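Local coordinates for uncharacterized protein (Pyrococcus furiosus, PDB 4XLZ) that removes an acetyl group from N,N'-diacetylchitobiose as a metal-dependent deacetylase of carbohydrate esterase family 14, at the interface of chains A and B and the interface of chains A and C. Numbering follows the deposited sequence. Chains: chain A/B/C, Uncharacterized protein.

Contact 1 and contact 2 are neighbours on the same interface of chains A and B, the centres of their C-alpha atoms about 9 Å apart, and they share A:His259, A:Ile260 and A:Thr261. One face of this short stretch meets the metal-site region of chain B, another meets its helix 221-240. Contact 3 belongs to a different interface, with chain C, and its C-alpha centre is about 30 Å from that of contact 1 and 31 Å from that of contact 2. Chain A thus uses one joint that is not an exact two-fold and one that is two-fold, a combination suited to the deposited six-chain assembly, whose biological relevance the structure alone does not show.

Contact 1: the interface of chains A and B. Residues chain A 258-261; chain B 143, 145-146, 151.
The turn that follows the 3-10 helix 255-258 of chain A, with A:His259 and A:Ile260 foremost, meets the chain B loop carrying B:Leu143 to B:Glu146 and the first turns of helix 149-164. B:Glu146 is the central acceptor. Its OE2 takes a hydrogen bond from the imidazole ND1 of A:His259 at 2.7 Å, using the syn lone pair and lying almost in the imidazole plane. OE1, the other carboxylate oxygen, receives the backbone N of A:Ile260 at 2.8 Å, again on the syn side but tilted from the carboxylate plane. Both bonds are nearly straight, and together they fix the rotation of the carboxylate, which stands at 84° to the imidazole. The glutamate chain bends at chi2 (50°), which turns both oxygens toward chain A. B:His151, a ligand of the bound cadmium, receives the A:His259 ring edge-on, with CE1 of A:His259 3.3 Å above the centre of the B:His151 ring. If this assembly holds in solution, a neighbouring subunit probably helps shape the active site. The methyl CG2 of A:Ile260 wedges in beside the two imidazoles: it covers a face of A:His259 and touches CE1 of B:His151 at 3.4 Å. On the same chain, the hydroxyl OG1 of A:Thr261 donates a hydrogen bond to the carbonyl O of A:His259 from above the carbonyl plane, holding the turn together. Farther along, CD2 of B:Leu143 packs on CA of A:Ile260 at 3.6 Å.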
loop_
_atom_site.group_PDB
_atom_site.type_symbol
_atom_site.label_atom_id
_atom_site.label_comp_id
_atom_site.label_asym_id
_atom_site.label_seq_id
_atom_site.Cartn_x
_atom_site.Cartn_y
_atom_site.Cartn_z
ATOM N N TYR A 258 13.139 -5.984 -24.944
ATOM C CA TYR A 258 12.167 -5.687 -23.848
ATOM C C TYR A 258 12.576 -4.423 -23.194
ATOM O O TYR A 258 11.958 -4.136 -22.101
ATOM C CB TYR A 258 12.191 -6.888 -22.859
ATOM C CG TYR A 258 11.524 -8.181 -23.329
ATOM C CD1 TYR A 258 10.215 -8.383 -23.089
ATOM C CD2 TYR A 258 12.306 -9.087 -24.068
ATOM C CE1 TYR A 258 9.598 -9.545 -23.575
ATOM C CE2 TYR A 258 11.730 -10.277 -24.521
ATOM C CZ TYR A 258 10.437 -10.480 -24.235
ATOM O OH TYR A 258 9.823 -11.681 -24.625
ATOM N N HIS A 259 13.495 -3.621 -23.717
ATOM C CA HIS A 259 13.852 -2.410 -22.942
ATOM C C HIS A 259 14.435 -1.396 -23.878
ATOM O O HIS A 259 15.343 -1.780 -24.690
ATOM C CB HIS A 259 14.871 -2.866 -21.886
ATOM C CG HIS A 259 15.341 -1.813 -20.947
ATOM N ND1 HIS A 259 14.429 -1.017 -20.218
ATOM C CD2 HIS A 259 16.593 -1.414 -20.554
ATOM C CE1 HIS A 259 15.115 -0.242 -19.375
ATOM N NE2 HIS A 259 16.420 -0.452 -19.573
ATOM N N ILE A 260 13.973 -0.164 -23.784
ATOM C CA ILE A 260 14.494 0.964 -24.556
ATOM C C ILE A 260 14.758 0.671 -26.043
ATOM O O ILE A 260 15.689 1.319 -26.637
ATOM C CB ILE A 260 15.727 1.669 -23.889
ATOM C CG1 ILE A 260 16.978 0.772 -23.891
ATOM C CG2 ILE A 260 15.349 2.139 -22.411
ATOM C CD1 ILE A 260 18.224 1.609 -23.484
ATOM N N THR A 261 13.871 -0.080 -26.698
ATOM C CA THR A 261 14.191 -0.456 -28.102
ATOM C C THR A 261 13.066 0.131 -28.941
ATOM O O THR A 261 11.926 -0.452 -29.012
ATOM C CB THR A 261 14.243 -1.999 -28.240
ATOM O OG1 THR A 261 15.366 -2.480 -27.538
ATOM C CG2 THR A 261 14.458 -2.401 -29.712
ATOM N N LEU B 143 6.440 3.579 -24.744
ATOM C CA LEU B 143 7.366 2.828 -25.693
ATOM C C LEU B 143 6.893 1.382 -25.769
ATOM O O LEU B 143 6.778 0.739 -24.720
ATOM C CB LEU B 143 8.732 2.918 -25.058
ATOM C CG LEU B 143 9.823 2.167 -25.910
ATOM C CD1 LEU B 143 9.965 2.892 -27.325
ATOM C CD2 LEU B 143 11.143 2.134 -25.153
ATOM N N TYR B 145 6.747 -2.449 -25.704
ATOM C CA TYR B 145 7.493 -3.599 -25.111
ATOM C C TYR B 145 8.477 -3.142 -24.012
ATOM O O TYR B 145 9.281 -3.924 -23.551
ATOM C CB TYR B 145 8.296 -4.380 -26.224
ATOM C CG TYR B 145 7.325 -4.994 -27.209
ATOM C CD1 TYR B 145 6.509 -6.015 -26.779
ATOM C CD2 TYR B 145 7.200 -4.484 -28.497
ATOM C CE1 TYR B 145 5.532 -6.553 -27.651
ATOM C CE2 TYR B 145 6.242 -5.015 -29.398
ATOM C CZ TYR B 145 5.440 -6.078 -28.934
ATOM O OH TYR B 145 4.455 -6.581 -29.767
ATOM N N GLU B 146 8.320 -1.881 -23.532
ATOM C CA GLU B 146 9.205 -1.470 -22.439
ATOM C C GLU B 146 8.818 -2.264 -21.190
ATOM O O GLU B 146 7.698 -2.100 -20.674
ATOM C CB GLU B 146 9.034 0.033 -22.150
ATOM C CG GLU B 146 9.850 0.503 -20.941
ATOM C CD GLU B 146 11.313 0.042 -21.036
ATOM O OE1 GLU B 146 11.972 0.614 -21.957
ATOM O OE2 GLU B 146 11.778 -0.734 -20.222
ATOM N N HIS B 151 11.310 2.538 -15.728
ATOM C CA HIS B 151 11.224 3.448 -16.884
ATOM C C HIS B 151 9.801 3.888 -17.160
ATOM O O HIS B 151 9.503 5.072 -17.414
ATOM C CB HIS B 151 11.741 2.693 -18.131
ATOM C CG HIS B 151 13.225 2.761 -18.242
ATOM N ND1 HIS B 151 13.807 3.176 -19.410
ATOM C CD2 HIS B 151 14.195 2.571 -17.309
ATOM C CE1 HIS B 151 15.139 3.161 -19.226
ATOM N NE2 HIS B 151 15.403 2.855 -17.974
#

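Contact 2: the interface of chains A and B. Residues chain A 20, 256, 259-261; chain B 226-227, 230.
Helix 221-240 of chain B presents an aromatic pair, B:Trp227 and B:Phe230, to the 3-10 helix 255-258 of chain A and the turn after it. A:Leu256 rests on the face of B:Phe230 and touches the rim of B:Trp227. Its CG lies 4.1 Å above the centre of the B:Phe230 ring, while the branch CD2 comes down to 3.5 Å from CD1 of that phenylalanine. The other branch, CD1, reaches CZ2 in the benzo part of B:Trp227 at 3.8 Å. With CG of B:Phe230 anti to the backbone N (chi1 179°), the ring extends toward chain A and sets its far rim against the turn. There CZ lies 3.5 Å from the carbonyl O of A:Ile260, and CE1 approaches OG1 of A:Thr261 equally closely. The side chain of A:Ile260 runs past CE2 of the phenylalanine and crosses B:Trp227 at about a right angle, its tip CD1 3.8 Å from CH2. Within chain B, CD2 of B:Phe230 lies over the B:Trp227 ring, offset toward its rim, bracing the pair. Replacing B:Phe230 with an alanine would probably strip A:Leu256 of the face it rests on and let the B:Trp227 ring shift. At the periphery, A:Leu20 adds a looser methyl contact with B:Thr226. The patch is a mainly apolar seam that, if this assembly holds in solution, likely keeps the turn bearing A:His259 beside the active site of chain B.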
loop_
_atom_site.group_PDB
_atom_site.type_symbol
_atom_site.label_atom_id
_atom_site.label_comp_id
_atom_site.label_asym_id
_atom_site.label_seq_id
_atom_site.Cartn_x
_atom_site.Cartn_y
_atom_site.Cartn_z
ATOM N N LEU A 20 22.847 -10.385 -31.886
ATOM C CA LEU A 20 21.858 -10.986 -30.913
ATOM C C LEU A 20 21.614 -12.471 -31.224
ATOM O O LEU A 20 20.983 -13.183 -30.427
ATOM C CB LEU A 20 20.568 -10.131 -30.939
ATOM C CG LEU A 20 20.722 -8.709 -30.481
ATOM C CD1 LEU A 20 19.403 -7.978 -30.643
ATOM C CD2 LEU A 20 21.305 -8.601 -29.038
ATOM N N LEU A 256 17.211 -8.007 -25.237
ATOM C CA LEU A 256 17.443 -6.524 -25.354
ATOM C C LEU A 256 16.176 -5.814 -25.753
ATOM O O LEU A 256 15.990 -4.656 -25.369
ATOM C CB LEU A 256 18.528 -6.344 -26.479
ATOM C CG LEU A 256 19.056 -4.987 -26.661
ATOM C CD1 LEU A 256 20.043 -4.785 -25.536
ATOM C CD2 LEU A 256 19.953 -5.041 -28.054
ATOM N N HIS A 259 13.495 -3.621 -23.717
ATOM C CA HIS A 259 13.852 -2.410 -22.942
ATOM C C HIS A 259 14.435 -1.396 -23.878
ATOM O O HIS A 259 15.343 -1.780 -24.690
ATOM C CB HIS A 259 14.871 -2.866 -21.886
ATOM C CG HIS A 259 15.341 -1.813 -20.947
ATOM N ND1 HIS A 259 14.429 -1.017 -20.218
ATOM C CD2 HIS A 259 16.593 -1.414 -20.554
ATOM C CE1 HIS A 259 15.115 -0.242 -19.375
ATOM N NE2 HIS A 259 16.420 -0.452 -19.573
ATOM N N ILE A 260 13.973 -0.164 -23.784
ATOM C CA ILE A 260 14.494 0.964 -24.556
ATOM C C ILE A 260 14.758 0.671 -26.043
ATOM O O ILE A 260 15.689 1.319 -26.637
ATOM C CB ILE A 260 15.727 1.669 -23.889
ATOM C CG1 ILE A 260 16.978 0.772 -23.891
ATOM C CG2 ILE A 260 15.349 2.139 -22.411
ATOM C CD1 ILE A 260 18.224 1.609 -23.484
ATOM N N THR A 261 13.871 -0.080 -26.698
ATOM C CA THR A 261 14.191 -0.456 -28.102
ATOM C C THR A 261 13.066 0.131 -28.941
ATOM O O THR A 261 11.926 -0.452 -29.012
ATOM C CB THR A 261 14.243 -1.999 -28.240
ATOM O OG1 THR A 261 15.366 -2.480 -27.538
ATOM C CG2 THR A 261 14.458 -2.401 -29.712
ATOM N N THR B 226 27.797 -5.666 -27.354
ATOM C CA THR B 226 26.444 -5.620 -27.783
ATOM C C THR B 226 25.903 -4.205 -27.805
ATOM O O THR B 226 25.145 -3.792 -28.692
ATOM C CB THR B 226 25.590 -6.519 -26.828
ATOM O OG1 THR B 226 25.966 -7.915 -26.980
ATOM C CG2 THR B 226 24.058 -6.345 -27.165
ATOM N N TRP B 227 26.288 -3.454 -26.796
ATOM C CA TRP B 227 25.682 -2.083 -26.649
ATOM C C TRP B 227 26.178 -1.040 -27.664
ATOM O O TRP B 227 25.395 -0.205 -28.105
ATOM C CB TRP B 227 25.866 -1.558 -25.182
ATOM C CG TRP B 227 24.671 -2.265 -24.443
ATOM C CD1 TRP B 227 24.570 -3.638 -24.033
ATOM C CD2 TRP B 227 23.490 -1.616 -23.967
ATOM N NE1 TRP B 227 23.303 -3.840 -23.467
ATOM C CE2 TRP B 227 22.627 -2.644 -23.449
ATOM C CE3 TRP B 227 23.009 -0.333 -24.134
ATOM C CZ2 TRP B 227 21.348 -2.322 -22.883
ATOM C CZ3 TRP B 227 21.780 0.019 -23.529
ATOM C CH2 TRP B 227 20.954 -0.982 -22.989
ATOM N N PHE B 230 24.050 -1.783 -30.631
ATOM C CA PHE B 230 22.659 -1.299 -30.328
ATOM C C PHE B 230 22.479 0.206 -30.400
ATOM O O PHE B 230 21.583 0.698 -31.092
ATOM C CB PHE B 230 22.297 -1.855 -28.920
ATOM C CG PHE B 230 20.857 -1.403 -28.438
ATOM C CD1 PHE B 230 19.729 -1.710 -29.134
ATOM C CD2 PHE B 230 20.775 -0.807 -27.228
ATOM C CE1 PHE B 230 18.437 -1.314 -28.687
ATOM C CE2 PHE B 230 19.507 -0.417 -26.779
ATOM C CZ PHE B 230 18.387 -0.698 -27.516
#

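Contact 3: the interface of chains A and C. Residues chain A 126, 171, 173-174, 177; chain C 105, 126-127.
Helix 172-176 of chain A and the residue just after it, A:Ile177, together with helix 118-131 of chain A, meet helix 118-131 of chain C, with strand 103-109 contributing C:Tyr105 at the margin. C:Lys126 carries most of the contact. It leaves its helix with CG anti to the backbone N (chi1 179°), bends at chi3 (76°) and runs across A:Ile177 and then A:Ile173 toward A:Asp174. Along the way CD lies 4.0 Å from CD1 of A:Ile177, and CE rests against the methyl CG2 of A:Ile173 at 3.7 Å. The terminal amine NZ makes a salt bridge to the carboxylate oxygen OD2 of A:Asp174 at 2.7 Å, reaching it from above the carboxylate plane. Packing by the two isoleucines should limit the lysine's swing and favour that bond. Beyond it, A:Ile173 crosses C:Ile127 at about a right angle, CG2 meeting CG1 at 3.6 Å. CG2 of A:Ile177 touches C:Tyr105, whose ring is backed by C:Ile127. The joint is two-fold, so every contact recurs with the chains exchanged. The two lysines converge near the axis, where a mild repulsion is likely to be offset by their aspartates: NZ of A:Lys126 is 4.9 Å from NZ of C:Lys126.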
loop_
_atom_site.group_PDB
_atom_site.type_symbol
_atom_site.label_atom_id
_atom_site.label_comp_id
_atom_site.label_asym_id
_atom_site.label_seq_id
_atom_site.Cartn_x
_atom_site.Cartn_y
_atom_site.Cartn_z
ATOM N N LYS A 126 12.351 -16.944 -6.853
ATOM C CA LYS A 126 12.799 -18.118 -6.019
ATOM C C LYS A 126 12.596 -19.391 -6.838
ATOM O O LYS A 126 13.473 -20.268 -6.900
ATOM C CB LYS A 126 11.841 -18.176 -4.803
ATOM C CG LYS A 126 12.262 -19.291 -3.840
ATOM C CD LYS A 126 11.751 -19.038 -2.300
ATOM C CE LYS A 126 10.365 -19.162 -2.244
ATOM N NZ LYS A 126 10.050 -18.557 -0.806
ATOM N N SER A 171 16.436 -9.895 -4.329
ATOM C CA SER A 171 16.098 -11.019 -3.444
ATOM C C SER A 171 17.329 -11.787 -2.939
ATOM O O SER A 171 17.510 -12.972 -3.161
ATOM C CB SER A 171 15.037 -11.903 -4.122
ATOM O OG SER A 171 14.311 -12.576 -3.113
ATOM N N ILE A 173 18.404 -12.871 -0.163
ATOM C CA ILE A 173 18.453 -13.979 0.809
ATOM C C ILE A 173 18.462 -15.302 0.006
ATOM O O ILE A 173 18.985 -16.319 0.491
ATOM C CB ILE A 173 17.288 -13.907 1.767
ATOM C CG1 ILE A 173 17.382 -12.597 2.519
ATOM C CG2 ILE A 173 17.426 -15.011 2.866
ATOM C CD1 ILE A 173 18.767 -12.247 3.189
ATOM N N ASP A 174 17.930 -15.353 -1.232
ATOM C CA ASP A 174 18.027 -16.581 -2.049
ATOM C C ASP A 174 19.483 -16.968 -2.198
ATOM O O ASP A 174 19.747 -18.130 -2.011
ATOM C CB ASP A 174 17.463 -16.232 -3.470
ATOM C CG ASP A 174 15.980 -16.253 -3.563
ATOM O OD1 ASP A 174 15.498 -15.851 -4.703
ATOM O OD2 ASP A 174 15.259 -16.648 -2.584
ATOM N N ILE A 177 20.984 -18.504 0.910
ATOM C CA ILE A 177 20.567 -19.877 1.275
ATOM C C ILE A 177 20.878 -20.851 0.172
ATOM O O ILE A 177 20.466 -22.010 0.300
ATOM C CB ILE A 177 19.125 -20.021 1.651
ATOM C CG1 ILE A 177 18.132 -19.631 0.490
ATOM C CG2 ILE A 177 18.780 -19.018 2.812
ATOM C CD1 ILE A 177 16.772 -20.309 0.596
ATOM N N TYR C 105 22.907 -12.441 8.008
ATOM C CA TYR C 105 21.965 -12.230 6.837
ATOM C C TYR C 105 21.533 -10.784 6.822
ATOM O O TYR C 105 21.032 -10.325 7.864
ATOM C CB TYR C 105 20.715 -13.088 6.997
ATOM C CG TYR C 105 20.912 -14.600 6.795
ATOM C CD1 TYR C 105 21.277 -15.462 7.888
ATOM C CD2 TYR C 105 20.624 -15.153 5.563
ATOM C CE1 TYR C 105 21.369 -16.843 7.686
ATOM C CE2 TYR C 105 20.770 -16.546 5.360
ATOM C CZ TYR C 105 21.122 -17.311 6.419
ATOM O OH TYR C 105 21.222 -18.740 6.271
ATOM N N LYS C 126 11.853 -17.708 5.733
ATOM C CA LYS C 126 12.776 -18.452 4.823
ATOM C C LYS C 126 14.051 -18.762 5.608
ATOM O O LYS C 126 14.577 -19.919 5.576
ATOM C CB LYS C 126 13.036 -17.561 3.601
ATOM C CG LYS C 126 14.027 -18.206 2.569
ATOM C CD LYS C 126 13.875 -17.649 1.052
ATOM C CE LYS C 126 14.496 -16.333 1.073
ATOM N NZ LYS C 126 14.064 -15.782 -0.355
ATOM N N ILE C 127 14.616 -17.766 6.314
ATOM C CA ILE C 127 15.878 -17.994 7.028
ATOM C C ILE C 127 15.634 -18.917 8.191
ATOM O O ILE C 127 16.502 -19.817 8.468
ATOM C CB ILE C 127 16.429 -16.626 7.464
ATOM C CG1 ILE C 127 16.767 -15.811 6.272
ATOM C CG2 ILE C 127 17.719 -16.893 8.388
ATOM C CD1 ILE C 127 17.001 -14.292 6.628
#